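MRNA export factor GLE1 (Saccharomyces cerevisiae, PDB 6B4E) serves as a nuclear pore complex component in mRNA export, its C-terminal part, present here, being the region that interacts with NUP42, DBP5 and GFD1. Local coordinates at residues Phe183-Ile186 and Thr187-Leu191; Pro202-Ile205 and Ala206-Trp209; Trp209-Leu212 and Ala213-Asn217; Asn217-Leu220 and Asn221-Thr224. One frame throughout, in Å; residues are numbered along the deposited sequence.

Interaction 1 of 4, residues Phe183-Ile186 and Thr187-Leu191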
ATOM      1  N   PHE A 183      -3.289  -1.272   0.357  1.00 29.90           N
ATOM      2  CA  PHE A 183      -2.222  -2.005  -0.319  1.00 32.17           C
ATOM      3  C   PHE A 183      -1.957  -3.329   0.382  1.00 27.04           C
ATOM      4  O   PHE A 183      -1.782  -4.364  -0.269  1.00 25.28           O
ATOM      5  CB  PHE A 183      -0.954  -1.155  -0.366  1.00 31.88           C
ATOM      6  CG  PHE A 183       0.183  -1.789  -1.134  1.00 28.74           C
ATOM      7  CD1 PHE A 183       0.124  -1.896  -2.504  1.00 36.29           C
ATOM      8  CD2 PHE A 183       1.308  -2.254  -0.471  1.00 30.07           C
ATOM      9  CE1 PHE A 183       1.172  -2.471  -3.212  1.00 35.21           C
ATOM     10  CE2 PHE A 183       2.355  -2.822  -1.167  1.00 29.42           C
ATOM     11  CZ  PHE A 183       2.284  -2.932  -2.540  1.00 33.26           C
ATOM     12  N   ALA A 184      -1.961  -3.312   1.709  1.00 25.27           N
ATOM     13  CA  ALA A 184      -1.773  -4.531   2.480  1.00 20.41           C
ATOM     14  C   ALA A 184      -2.770  -5.610   2.072  1.00 22.39           C
ATOM     15  O   ALA A 184      -2.382  -6.757   1.809  1.00 24.01           O
ATOM     16  CB  ALA A 184      -1.886  -4.221   3.969  1.00 24.03           C
ATOM     17  N   ILE A 185      -4.061  -5.264   2.059  1.00 24.78           N
ATOM     18  CA  ILE A 185      -5.111  -6.178   1.600  1.00 26.33           C
ATOM     19  C   ILE A 185      -4.742  -6.770   0.247  1.00 26.90           C
ATOM     20  O   ILE A 185      -4.816  -7.988   0.035  1.00 24.58           O
ATOM     21  CB  ILE A 185      -6.463  -5.438   1.519  1.00 25.26           C
ATOM     22  CG1 ILE A 185      -7.021  -5.143   2.923  1.00 22.72           C
ATOM     23  CG2 ILE A 185      -7.484  -6.211   0.665  1.00 25.49           C
ATOM     24  CD1 ILE A 185      -7.497  -6.356   3.708  1.00 25.59           C
ATOM     25  N   ILE A 186      -4.408  -5.904  -0.713  1.00 24.17           N
ATOM     26  CA  ILE A 186      -4.137  -6.378  -2.063  1.00 24.06           C
ATOM     27  C   ILE A 186      -3.020  -7.419  -2.056  1.00 25.08           C
ATOM     28  O   ILE A 186      -3.090  -8.423  -2.779  1.00 27.30           O
ATOM     29  CB  ILE A 186      -3.818  -5.186  -2.987  1.00 25.75           C
ATOM     30  CG1 ILE A 186      -5.089  -4.347  -3.201  1.00 30.51           C
ATOM     31  CG2 ILE A 186      -3.258  -5.670  -4.327  1.00 36.28           C
ATOM     32  CD1 ILE A 186      -4.894  -3.046  -3.948  1.00 27.97           C
ATOM     33  N   THR A 187      -1.974  -7.209  -1.251  1.00 24.89           N
ATOM     34  CA  THR A 187      -0.860  -8.148  -1.289  1.00 25.08           C
ATOM     35  C   THR A 187      -1.232  -9.520  -0.744  1.00 21.81           C
ATOM     36  O   THR A 187      -0.566 -10.498  -1.096  1.00 27.25           O
ATOM     37  CB  THR A 187       0.375  -7.640  -0.526  1.00 21.01           C
ATOM     38  OG1 THR A 187       0.125  -7.583   0.886  1.00 22.03           O
ATOM     39  CG2 THR A 187       0.864  -6.278  -1.046  1.00 27.01           C
ATOM     40  N   ARG A 188      -2.277  -9.628   0.081  1.00 23.17           N
ATOM     41  CA  ARG A 188      -2.625 -10.908   0.691  1.00 22.29           C
ATOM     42  C   ARG A 188      -3.897 -11.522   0.111  1.00 23.32           C
ATOM     43  O   ARG A 188      -4.282 -12.628   0.510  1.00 22.64           O
ATOM     44  CB  ARG A 188      -2.718 -10.762   2.222  1.00 24.60           C
ATOM     45  CG  ARG A 188      -3.806  -9.847   2.797  1.00 18.80           C
ATOM     46  CD  ARG A 188      -5.202 -10.418   2.692  1.00 21.33           C
ATOM     47  NE  ARG A 188      -6.034  -9.858   3.763  1.00 19.44           N
ATOM     48  CZ  ARG A 188      -7.285 -10.213   4.028  1.00 23.41           C
ATOM     49  NH1 ARG A 188      -7.897 -11.121   3.295  1.00 24.77           N
ATOM     50  NH2 ARG A 188      -7.928  -9.629   5.048  1.00 20.39           N
ATOM     51  N   LEU A 189      -4.530 -10.864  -0.852  1.00 22.51           N
ATOM     52  CA  LEU A 189      -5.619 -11.473  -1.601  1.00 26.75           C
ATOM     53  C   LEU A 189      -5.077 -12.345  -2.719  1.00 29.72           C
ATOM     54  O   LEU A 189      -4.044 -12.039  -3.322  1.00 30.68           O
ATOM     55  CB  LEU A 189      -6.530 -10.406  -2.209  1.00 26.08           C
ATOM     56  CG  LEU A 189      -7.379  -9.559  -1.259  1.00 25.01           C
ATOM     57  CD1 LEU A 189      -7.985  -8.393  -2.027  1.00 29.55           C
ATOM     58  CD2 LEU A 189      -8.469 -10.379  -0.622  1.00 25.02           C
ATOM     59  N   GLN A 190      -5.789 -13.436  -3.003  1.00 27.43           N
ATOM     60  CA  GLN A 190      -5.507 -14.240  -4.184  1.00 28.66           C
ATOM     61  C   GLN A 190      -6.263 -13.682  -5.375  1.00 35.29           C
ATOM     62  O   GLN A 190      -7.354 -13.123  -5.243  1.00 32.50           O
ATOM     63  CB  GLN A 190      -5.910 -15.699  -3.990  1.00 27.88           C
ATOM     64  CG  GLN A 190      -5.266 -16.378  -2.796  1.00 29.61           C
ATOM     65  CD  GLN A 190      -3.799 -16.661  -3.019  1.00 28.22           C
ATOM     66  OE1 GLN A 190      -3.359 -16.857  -4.152  1.00 34.93           O
ATOM     67  NE2 GLN A 190      -3.032 -16.683  -1.943  1.00 40.30           N
ATOM     68  N   LEU A 191      -5.685 -13.866  -6.549  1.00 30.64           N
ATOM     69  CA  LEU A 191      -6.385 -13.489  -7.752  1.00 32.66           C
ATOM     70  C   LEU A 191      -7.694 -14.268  -7.852  1.00 40.25           C
ATOM     71  O   LEU A 191      -7.772 -15.433  -7.452  1.00 33.65           O
ATOM     72  CB  LEU A 191      -5.524 -13.765  -8.987  1.00 34.18           C
ATOM     73  CG  LEU A 191      -4.300 -12.882  -9.201  1.00 46.45           C
ATOM     74  CD1 LEU A 191      -3.511 -13.382 -10.405  1.00 41.01           C
ATOM     75  CD2 LEU A 191      -4.737 -11.431  -9.392  1.00 37.11           C
TER

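Interaction 2 of 4, residues Pro202-Ile205 and Ala206-Trp209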
ATOM      1  N   PRO A 202      -0.149  -9.093  -9.592  1.00 32.86           N
ATOM      2  CA  PRO A 202       0.715  -7.936  -9.880  1.00 38.83           C
ATOM      3  C   PRO A 202       1.363  -7.305  -8.654  1.00 31.36           C
ATOM      4  O   PRO A 202       2.336  -6.556  -8.813  1.00 31.72           O
ATOM      5  CB  PRO A 202      -0.241  -6.960 -10.576  1.00 61.90           C
ATOM      6  CG  PRO A 202      -1.578  -7.304 -10.035  1.00 39.90           C
ATOM      7  CD  PRO A 202      -1.572  -8.791  -9.815  1.00 39.37           C
ATOM      8  N   PHE A 203       0.863  -7.558  -7.442  1.00 30.25           N
ATOM      9  CA  PHE A 203       1.407  -6.961  -6.217  1.00 29.45           C
ATOM     10  C   PHE A 203       1.343  -7.991  -5.101  1.00 28.76           C
ATOM     11  O   PHE A 203       0.563  -7.858  -4.149  1.00 29.05           O
ATOM     12  CB  PHE A 203       0.639  -5.698  -5.819  1.00 30.63           C
ATOM     13  CG  PHE A 203       0.680  -4.628  -6.867  1.00 29.91           C
ATOM     14  CD1 PHE A 203       1.847  -3.946  -7.142  1.00 64.37           C
ATOM     15  CD2 PHE A 203      -0.450  -4.331  -7.583  1.00 33.00           C
ATOM     16  CE1 PHE A 203       1.863  -3.002  -8.100  1.00 47.51           C
ATOM     17  CE2 PHE A 203      -0.423  -3.387  -8.535  1.00 51.96           C
ATOM     18  CZ  PHE A 203       0.721  -2.726  -8.791  1.00 35.92           C
ATOM     19  N   PRO A 204       2.188  -9.003  -5.166  1.00 32.56           N
ATOM     20  CA  PRO A 204       2.014 -10.209  -4.347  1.00 27.80           C
ATOM     21  C   PRO A 204       2.539 -10.027  -2.925  1.00 27.23           C
ATOM     22  O   PRO A 204       3.036  -8.968  -2.543  1.00 29.19           O
ATOM     23  CB  PRO A 204       2.818 -11.253  -5.134  1.00 27.91           C
ATOM     24  CG  PRO A 204       3.936 -10.450  -5.734  1.00 37.03           C
ATOM     25  CD  PRO A 204       3.275  -9.159  -6.157  1.00 37.64           C
ATOM     26  N   ILE A 205       2.402 -11.096  -2.132  1.00 25.94           N
ATOM     27  CA  ILE A 205       2.656 -11.012  -0.700  1.00 25.65           C
ATOM     28  C   ILE A 205       4.114 -10.668  -0.410  1.00 21.19           C
ATOM     29  O   ILE A 205       4.420 -10.093   0.634  1.00 24.21           O
ATOM     30  CB  ILE A 205       2.202 -12.324  -0.014  1.00 28.53           C
ATOM     31  CG1 ILE A 205       2.219 -12.198   1.507  1.00 26.60           C
ATOM     32  CG2 ILE A 205       3.059 -13.530  -0.422  1.00 25.88           C
ATOM     33  CD1 ILE A 205       1.188 -11.279   2.040  1.00 27.33           C
ATOM     34  N   ALA A 206       5.030 -10.985  -1.338  1.00 25.91           N
ATOM     35  CA  ALA A 206       6.422 -10.573  -1.177  1.00 30.10           C
ATOM     36  C   ALA A 206       6.539  -9.079  -0.903  1.00 24.93           C
ATOM     37  O   ALA A 206       7.473  -8.644  -0.228  1.00 26.23           O
ATOM     38  CB  ALA A 206       7.226 -10.927  -2.437  1.00 27.50           C
ATOM     39  N   LEU A 207       5.622  -8.276  -1.445  1.00 24.54           N
ATOM     40  CA  LEU A 207       5.736  -6.832  -1.282  1.00 28.46           C
ATOM     41  C   LEU A 207       5.457  -6.406   0.151  1.00 24.31           C
ATOM     42  O   LEU A 207       5.961  -5.367   0.590  1.00 27.02           O
ATOM     43  CB  LEU A 207       4.792  -6.121  -2.246  1.00 28.77           C
ATOM     44  CG  LEU A 207       5.020  -6.439  -3.730  1.00 33.53           C
ATOM     45  CD1 LEU A 207       4.193  -5.492  -4.580  1.00 34.89           C
ATOM     46  CD2 LEU A 207       6.491  -6.356  -4.109  1.00 32.00           C
ATOM     47  N   SER A 208       4.654  -7.190   0.888  1.00 22.29           N
ATOM     48  CA  SER A 208       4.493  -6.969   2.318  1.00 21.52           C
ATOM     49  C   SER A 208       5.757  -7.325   3.076  1.00 26.92           C
ATOM     50  O   SER A 208       6.105  -6.641   4.043  1.00 26.78           O
ATOM     51  CB  SER A 208       3.322  -7.782   2.879  1.00 27.57           C
ATOM     52  OG  SER A 208       2.087  -7.120   2.680  1.00 24.95           O
ATOM     53  N   TRP A 209       6.440  -8.412   2.691  1.00 23.41           N
ATOM     54  CA  TRP A 209       7.738  -8.684   3.294  1.00 23.96           C
ATOM     55  C   TRP A 209       8.670  -7.486   3.113  1.00 19.76           C
ATOM     56  O   TRP A 209       9.304  -7.043   4.076  1.00 26.26           O
ATOM     57  CB  TRP A 209       8.367  -9.962   2.713  1.00 23.11           C
ATOM     58  CG  TRP A 209       9.667 -10.295   3.388  1.00 23.05           C
ATOM     59  CD1 TRP A 209      10.885  -9.739   3.126  1.00 27.71           C
ATOM     60  CD2 TRP A 209       9.889 -11.255   4.435  1.00 22.59           C
ATOM     61  NE1 TRP A 209      11.838 -10.265   3.945  1.00 25.48           N
ATOM     62  CE2 TRP A 209      11.260 -11.196   4.766  1.00 22.28           C
ATOM     63  CE3 TRP A 209       9.067 -12.137   5.129  1.00 22.66           C
ATOM     64  CZ2 TRP A 209      11.827 -11.983   5.761  1.00 25.52           C
ATOM     65  CZ3 TRP A 209       9.635 -12.929   6.119  1.00 20.51           C
ATOM     66  CH2 TRP A 209      11.003 -12.846   6.424  1.00 21.83           C
TER

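Interaction 3 of 4, residues Trp209-Leu212 and Ala213-Asn217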
ATOM      1  N   TRP A 209       6.440  -8.412   2.691  1.00 23.41           N
ATOM      2  CA  TRP A 209       7.738  -8.684   3.294  1.00 23.96           C
ATOM      3  C   TRP A 209       8.670  -7.486   3.113  1.00 19.76           C
ATOM      4  O   TRP A 209       9.304  -7.043   4.076  1.00 26.26           O
ATOM      5  CB  TRP A 209       8.367  -9.962   2.713  1.00 23.11           C
ATOM      6  CG  TRP A 209       9.667 -10.295   3.388  1.00 23.05           C
ATOM      7  CD1 TRP A 209      10.885  -9.739   3.126  1.00 27.71           C
ATOM      8  CD2 TRP A 209       9.889 -11.255   4.435  1.00 22.59           C
ATOM      9  NE1 TRP A 209      11.838 -10.265   3.945  1.00 25.48           N
ATOM     10  CE2 TRP A 209      11.260 -11.196   4.766  1.00 22.28           C
ATOM     11  CE3 TRP A 209       9.067 -12.137   5.129  1.00 22.66           C
ATOM     12  CZ2 TRP A 209      11.827 -11.983   5.761  1.00 25.52           C
ATOM     13  CZ3 TRP A 209       9.635 -12.929   6.119  1.00 20.51           C
ATOM     14  CH2 TRP A 209      11.003 -12.846   6.424  1.00 21.83           C
ATOM     15  N   HIS A 210       8.700  -6.892   1.908  1.00 22.25           N
ATOM     16  CA  HIS A 210       9.608  -5.769   1.659  1.00 26.76           C
ATOM     17  C   HIS A 210       9.342  -4.619   2.618  1.00 25.03           C
ATOM     18  O   HIS A 210      10.278  -3.982   3.116  1.00 32.45           O
ATOM     19  CB  HIS A 210       9.469  -5.229   0.232  1.00 27.97           C
ATOM     20  CG  HIS A 210       9.881  -6.182  -0.845  1.00 25.76           C
ATOM     21  ND1 HIS A 210      10.825  -7.168  -0.654  1.00 31.04           N
ATOM     22  CD2 HIS A 210       9.484  -6.284  -2.134  1.00 34.08           C
ATOM     23  CE1 HIS A 210      10.973  -7.855  -1.775  1.00 34.84           C
ATOM     24  NE2 HIS A 210      10.180  -7.330  -2.694  1.00 32.13           N
ATOM     25  N   ILE A 211       8.068  -4.307   2.851  1.00 26.66           N
ATOM     26  CA  ILE A 211       7.723  -3.177   3.711  1.00 23.10           C
ATOM     27  C   ILE A 211       8.277  -3.383   5.107  1.00 28.11           C
ATOM     28  O   ILE A 211       8.922  -2.491   5.671  1.00 26.93           O
ATOM     29  CB  ILE A 211       6.199  -2.978   3.758  1.00 25.25           C
ATOM     30  CG1 ILE A 211       5.690  -2.530   2.393  1.00 26.73           C
ATOM     31  CG2 ILE A 211       5.828  -1.937   4.836  1.00 24.44           C
ATOM     32  CD1 ILE A 211       4.178  -2.560   2.255  1.00 24.54           C
ATOM     33  N   LEU A 212       7.997  -4.550   5.701  1.00 24.14           N
ATOM     34  CA  LEU A 212       8.412  -4.795   7.075  1.00 24.03           C
ATOM     35  C   LEU A 212       9.928  -4.853   7.177  1.00 21.91           C
ATOM     36  O   LEU A 212      10.511  -4.289   8.108  1.00 25.13           O
ATOM     37  CB  LEU A 212       7.775  -6.092   7.591  1.00 22.53           C
ATOM     38  CG  LEU A 212       6.373  -5.939   8.219  1.00 21.79           C
ATOM     39  CD1 LEU A 212       5.357  -5.391   7.228  1.00 23.36           C
ATOM     40  CD2 LEU A 212       5.882  -7.258   8.807  1.00 25.05           C
ATOM     41  N   ALA A 213      10.577  -5.551   6.241  1.00 22.64           N
ATOM     42  CA  ALA A 213      12.028  -5.670   6.273  1.00 24.66           C
ATOM     43  C   ALA A 213      12.695  -4.314   6.135  1.00 27.00           C
ATOM     44  O   ALA A 213      13.666  -4.021   6.835  1.00 31.71           O
ATOM     45  CB  ALA A 213      12.509  -6.604   5.161  1.00 30.42           C
ATOM     46  N   ARG A 214      12.219  -3.495   5.199  1.00 30.96           N
ATOM     47  CA  ARG A 214      12.883  -2.226   4.918  1.00 29.40           C
ATOM     48  C   ARG A 214      12.722  -1.242   6.065  1.00 29.05           C
ATOM     49  O   ARG A 214      13.646  -0.473   6.364  1.00 30.77           O
ATOM     50  CB  ARG A 214      12.333  -1.637   3.622  1.00 28.57           C
ATOM     51  CG  ARG A 214      12.808  -2.447   2.416  1.00 29.77           C
ATOM     52  CD  ARG A 214      12.069  -2.100   1.146  1.00 33.02           C
ATOM     53  NE  ARG A 214      12.526  -2.982   0.082  1.00 30.93           N
ATOM     54  CZ  ARG A 214      12.031  -3.030  -1.146  1.00 27.40           C
ATOM     55  NH1 ARG A 214      11.069  -2.205  -1.526  1.00 30.39           N
ATOM     56  NH2 ARG A 214      12.510  -3.925  -1.998  1.00 33.40           N
ATOM     57  N   ILE A 215      11.544  -1.217   6.690  1.00 27.60           N
ATOM     58  CA  ILE A 215      11.363  -0.376   7.866  1.00 25.94           C
ATOM     59  C   ILE A 215      12.259  -0.861   8.998  1.00 29.06           C
ATOM     60  O   ILE A 215      12.911  -0.061   9.673  1.00 28.79           O
ATOM     61  CB  ILE A 215       9.876  -0.334   8.272  1.00 28.36           C
ATOM     62  CG1 ILE A 215       9.070   0.418   7.202  1.00 25.93           C
ATOM     63  CG2 ILE A 215       9.721   0.358   9.617  1.00 27.51           C
ATOM     64  CD1 ILE A 215       7.557   0.430   7.437  1.00 28.84           C
ATOM     65  N   CYS A 216      12.351  -2.182   9.193  1.00 25.22           N
ATOM     66  CA  CYS A 216      13.254  -2.700  10.214  1.00 26.88           C
ATOM     67  C   CYS A 216      14.717  -2.419   9.898  1.00 27.54           C
ATOM     68  O   CYS A 216      15.549  -2.455  10.809  1.00 29.39           O
ATOM     69  CB  CYS A 216      13.058  -4.196  10.388  1.00 30.69           C
ATOM     70  SG  CYS A 216      11.547  -4.596  11.295  1.00 30.21           S
ATOM     71  N   ASN A 217      15.052  -2.141   8.644  1.00 29.12           N
ATOM     72  CA  ASN A 217      16.426  -1.847   8.272  1.00 30.25           C
ATOM     73  C   ASN A 217      16.689  -0.353   8.164  1.00 33.70           C
ATOM     74  O   ASN A 217      17.815   0.046   7.857  1.00 35.31           O
ATOM     75  CB  ASN A 217      16.773  -2.540   6.951  1.00 31.96           C
ATOM     76  CG  ASN A 217      16.826  -4.055   7.084  1.00 28.94           C
ATOM     77  OD1 ASN A 217      16.967  -4.595   8.188  1.00 29.32           O
ATOM     78  ND2 ASN A 217      16.738  -4.752   5.948  1.00 32.06           N
TER

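Interaction 4 of 4, residues Asn217-Leu220 and Asn221-Thr224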
ATOM      1  N   ASN A 217      15.052  -2.141   8.644  1.00 29.12           N
ATOM      2  CA  ASN A 217      16.426  -1.847   8.272  1.00 30.25           C
ATOM      3  C   ASN A 217      16.689  -0.353   8.164  1.00 33.70           C
ATOM      4  O   ASN A 217      17.815   0.046   7.857  1.00 35.31           O
ATOM      5  CB  ASN A 217      16.773  -2.540   6.951  1.00 31.96           C
ATOM      6  CG  ASN A 217      16.826  -4.055   7.084  1.00 28.94           C
ATOM      7  OD1 ASN A 217      16.967  -4.595   8.188  1.00 29.32           O
ATOM      8  ND2 ASN A 217      16.738  -4.752   5.948  1.00 32.06           N
ATOM      9  N   THR A 218      15.690   0.475   8.438  1.00 30.22           N
ATOM     10  CA  THR A 218      15.804   1.923   8.282  1.00 33.38           C
ATOM     11  C   THR A 218      16.554   2.520   9.471  1.00 37.81           C
ATOM     12  O   THR A 218      16.294   2.127  10.611  1.00 35.44           O
ATOM     13  CB  THR A 218      14.403   2.523   8.165  1.00 35.38           C
ATOM     14  OG1 THR A 218      13.829   2.104   6.925  1.00 32.88           O
ATOM     15  CG2 THR A 218      14.407   4.035   8.213  1.00 29.61           C
ATOM     16  N   PRO A 219      17.498   3.442   9.251  1.00 33.95           N
ATOM     17  CA  PRO A 219      18.165   4.104  10.380  1.00 30.77           C
ATOM     18  C   PRO A 219      17.144   4.635  11.375  1.00 41.54           C
ATOM     19  O   PRO A 219      16.187   5.318  11.006  1.00 35.93           O
ATOM     20  CB  PRO A 219      18.951   5.236   9.707  1.00 38.42           C
ATOM     21  CG  PRO A 219      19.180   4.764   8.326  1.00 62.49           C
ATOM     22  CD  PRO A 219      17.957   3.989   7.957  1.00 36.38           C
ATOM     23  N   LEU A 220      17.344   4.296  12.649  1.00 35.16           N
ATOM     24  CA  LEU A 220      16.304   4.544  13.639  1.00 35.75           C
ATOM     25  C   LEU A 220      16.043   6.031  13.813  1.00 32.88           C
ATOM     26  O   LEU A 220      14.929   6.417  14.171  1.00 34.02           O
ATOM     27  CB  LEU A 220      16.674   3.903  14.974  1.00 43.07           C
ATOM     28  CG  LEU A 220      16.696   2.371  14.957  1.00 37.13           C
ATOM     29  CD1 LEU A 220      17.040   1.833  16.329  1.00 64.07           C
ATOM     30  CD2 LEU A 220      15.367   1.784  14.453  1.00 50.31           C
ATOM     31  N   ASN A 221      17.038   6.876  13.538  1.00 36.34           N
ATOM     32  CA  ASN A 221      16.831   8.318  13.617  1.00 44.38           C
ATOM     33  C   ASN A 221      15.806   8.824  12.614  1.00 45.56           C
ATOM     34  O   ASN A 221      15.375   9.983  12.723  1.00 44.49           O
ATOM     35  CB  ASN A 221      18.160   9.037  13.400  1.00 42.58           C
ATOM     36  CG  ASN A 221      18.834   8.611  12.122  1.00 52.38           C
ATOM     37  OD1 ASN A 221      19.296   7.465  12.006  1.00 67.87           O
ATOM     38  ND2 ASN A 221      18.893   9.509  11.148  1.00 56.07           N
ATOM     39  N   LEU A 222      15.396   7.996  11.646  1.00 41.11           N
ATOM     40  CA  LEU A 222      14.375   8.377  10.671  1.00 42.52           C
ATOM     41  C   LEU A 222      13.007   7.779  10.956  1.00 35.57           C
ATOM     42  O   LEU A 222      12.045   8.118  10.254  1.00 32.40           O
ATOM     43  CB  LEU A 222      14.801   7.953   9.265  1.00 28.97           C
ATOM     44  CG  LEU A 222      16.096   8.606   8.771  1.00 40.53           C
ATOM     45  CD1 LEU A 222      16.377   8.089   7.396  1.00 44.39           C
ATOM     46  CD2 LEU A 222      16.006  10.137   8.773  1.00 51.34           C
ATOM     47  N   ILE A 223      12.896   6.905  11.952  1.00 30.46           N
ATOM     48  CA  ILE A 223      11.626   6.293  12.308  1.00 30.27           C
ATOM     49  C   ILE A 223      10.782   7.311  13.059  1.00 35.88           C
ATOM     50  O   ILE A 223      11.264   8.001  13.960  1.00 32.55           O
ATOM     51  CB  ILE A 223      11.874   5.029  13.152  1.00 28.23           C
ATOM     52  CG1 ILE A 223      12.623   3.978  12.324  1.00 35.16           C
ATOM     53  CG2 ILE A 223      10.572   4.444  13.691  1.00 22.90           C
ATOM     54  CD1 ILE A 223      11.855   3.440  11.134  1.00 29.53           C
ATOM     55  N   THR A 224       9.512   7.403  12.689  1.00 27.77           N
ATOM     56  CA  THR A 224       8.568   8.310  13.315  1.00 28.62           C
ATOM     57  C   THR A 224       7.324   7.524  13.680  1.00 27.46           C
ATOM     58  O   THR A 224       7.220   6.321  13.407  1.00 27.11           O
ATOM     59  CB  THR A 224       8.220   9.477  12.387  1.00 33.13           C
ATOM     60  OG1 THR A 224       7.473   8.984  11.271  1.00 31.20           O
ATOM     61  CG2 THR A 224       9.487  10.151  11.897  1.00 38.96           C
TER
HETATM   62  O   HOH W   1      13.816   8.484  15.572  1.00 46.94           O

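Interaction 1 of 4, residues Phe183-Ile186 and Thr187-Leu191
Thr187 lays its CG2 methyl over one face of the Phe183 ring, one turn back along the end of helix 169-188. Thr187 CG2 stands 4.0 Å from the centroid of the Phe183 ring and 21° off its normal, a CH-pi contact offset toward the rim. A chi1 of -176° swings the Phe183 ring to the far side of CB from its own backbone N, which brings it within range of the methyl.

The other branch of Thr187 is polar: OG1 donates to Ala184 O at 2.8 Å and is also hydrogen-bonded to Ser208 OG, so the buried hydroxyl is satisfied twice. Ala184, with only a methyl, packs on Trp234 and Ala237 of helix 225-264. Packing is also close where Ile185 CG2 meets Leu189 CD1, at 3.5 Å.

Arg188, partly exposed, marks the looser side. Ile185 CD1 approaches its guanidinium obliquely, 3.6 Å from Arg188 NH2, while NE is held by Ala237 O. Beyond it the chain leaves helical geometry at Leu189.

The backbone tightens here, Arg188 N bonding to Ile185 O at 3.0 Å. The chemistry is thus divided: apolar branches fill the interior, while a threonine hydroxyl and an arginine attach the helix end to its neighbours through hydrogen bonds.

Interaction 2 of 4, residues Pro202-Ile205 and Ala206-Trp209
Leu207 reaches back over the preceding loop, its CD1 methyl meeting Phe203 at CA, 3.5 Å away. The same Leu207 CD1 is 3.8 Å from Phe203 CB and lies at the edge of the ring, in its plane. Two torsions bring it there: Leu207 CG sits beside the backbone N (chi1 -58°), and chi2 is extended (-170°), carrying CD1 outward to Phe203. Midway along this side chain, Leu207 CG also rests 4.0 Å from Pro204 CD. A branched aliphatic chain suits the place because it touches a ring edge and a proline together. Replacing Leu207 by an alanine would probably leave the edge of Phe203 and the flank of Pro204 without their apolar partner and open a gap facing Phe183 and Thr187.

Ile205 takes the other direction. Its CG1 is anti to the backbone N (chi1 -170°), and its CD1 ends 4.2 Å from Ser208 CB, while the side chain also packs on Thr187, Arg188 and Tyr246. Ser208 bonds through OG to Trp234 NE1 as well as to helix 169-188, linking three helices through one small hydroxyl.

The backbone turns by Leu207 N bonding to Pro204 O at 2.9 Å, followed by weak bonds from Ser208 N and Trp209 N to Ile205 O. A proline just ahead of the first turn, carbonyls that catch amides three and four residues on, and a leucine folded back over the loop together make the start of helix 206-216, one of the packed helices of this all-helical GLE1 domain.

Interaction 3 of 4, residues Trp209-Leu212 and Ala213-Asn217
His210 and Arg214 stack one turn apart on helix 206-216, with the guanidinium flat on the imidazole: centres 4.3 Å apart and planes within 3°. Arg214 NH2 lies above the ring toward its rim, while His210 CB sits over the middle of the guanidinium, 3.6 Å from Arg214 CZ. An extended arginine chain (chi2 168°) runs alongside the histidine to allow this. The outer polar ends are engaged elsewhere: His210 ND1 bonds to the backbone of another protein's chain, Arg214 NE makes a salt bridge to an acidic side chain of that chain, and Arg214 NH1 reaches Ile141 O. A leucine in place of Arg214 would probably leave that acidic group without its mate and His210 without its flat cover.

Ala213 is the second centre. Its N bonds to Trp209 O at 2.9 Å, nearly straight (171°), and its CB approaches the indole obliquely, 3.9 Å from Trp209 NE1, which is hydrogen-bonded to the other protein's backbone; a methyl is small enough to touch that chain too. Leu212, the third, accepts Cys216 N on its carbonyl at 3.0 Å while its side chain packs on Leu253 of helix 225-264.

Cys216 and Ile215 touch the same helix at Leu256, Ile257 and Ile230, and Arg214 leans on Ile7 and Met10 of helix 4-30, so helix 206-216 packs on both and also meets the partner protein.

Interaction 4 of 4, residues Asn217-Leu220 and Asn221-Thr224
Ile223 sets its CD1 methyl against Thr218, 3.9 Å from Thr218 CG2, the two side chains crossing at a slant. Thr218 CG2 also faces Leu222 CB, 4.1 Å away. The threonine is two-sided: chi1 of -68° puts OG1 beside the backbone N and turns CG2 anti to it, toward Ile223 and Leu222, while OG1 bonds to Arg214 O at the end of helix 206-216.

Leu220 adds an apolar touch, its CD2 lying 4.1 Å from Ile223 CG1, and packs onward against Leu261 and Arg264 of helix 225-264. Exposed Pro219 borders this cluster, its CB 3.2 Å from Asn221 OD1.

The backbone closes in a short 3-10 turn. Leu222 N bonds to Pro219 O at 2.9 Å and Ile223 N to Leu220 O at 3.0 Å, both donors standing above the carbonyl plane. A water donates to Leu220 O at 2.7 Å and also to Ile223 O, tying the turn to the segment that leads to Thr224, the N-cap of helix 225-264.

The apolar branches thus hold the inner side of the connection, while the carbonyls of Pro219 and Leu220 take amides three residues on and water serves those of Leu220 and Ile223.

The four contacts follow the chain from the end of helix 169-188 to the threshold of helix 225-264. Interactions 1 and 2, with centres 8 Å apart, join two consecutive helices, and Thr187 OG1 lies 2.7 Å from Ser208 OG between them. Interaction 3 continues helix 206-216 from interaction 2 through their shared Trp209, and also meets interaction 1 where Phe183 CE2 is 3.9 Å from Ile211 CD1. Interaction 4 follows on from Asn217, with Ile223 CD1 3.9 Å from Ile215 O, but its centre is about 26 Å from that of interaction 1. The partner protein's chain touches interactions 2, 3 and 4, most extensively interaction 3, so helix 206-216 helps form the surface binding it.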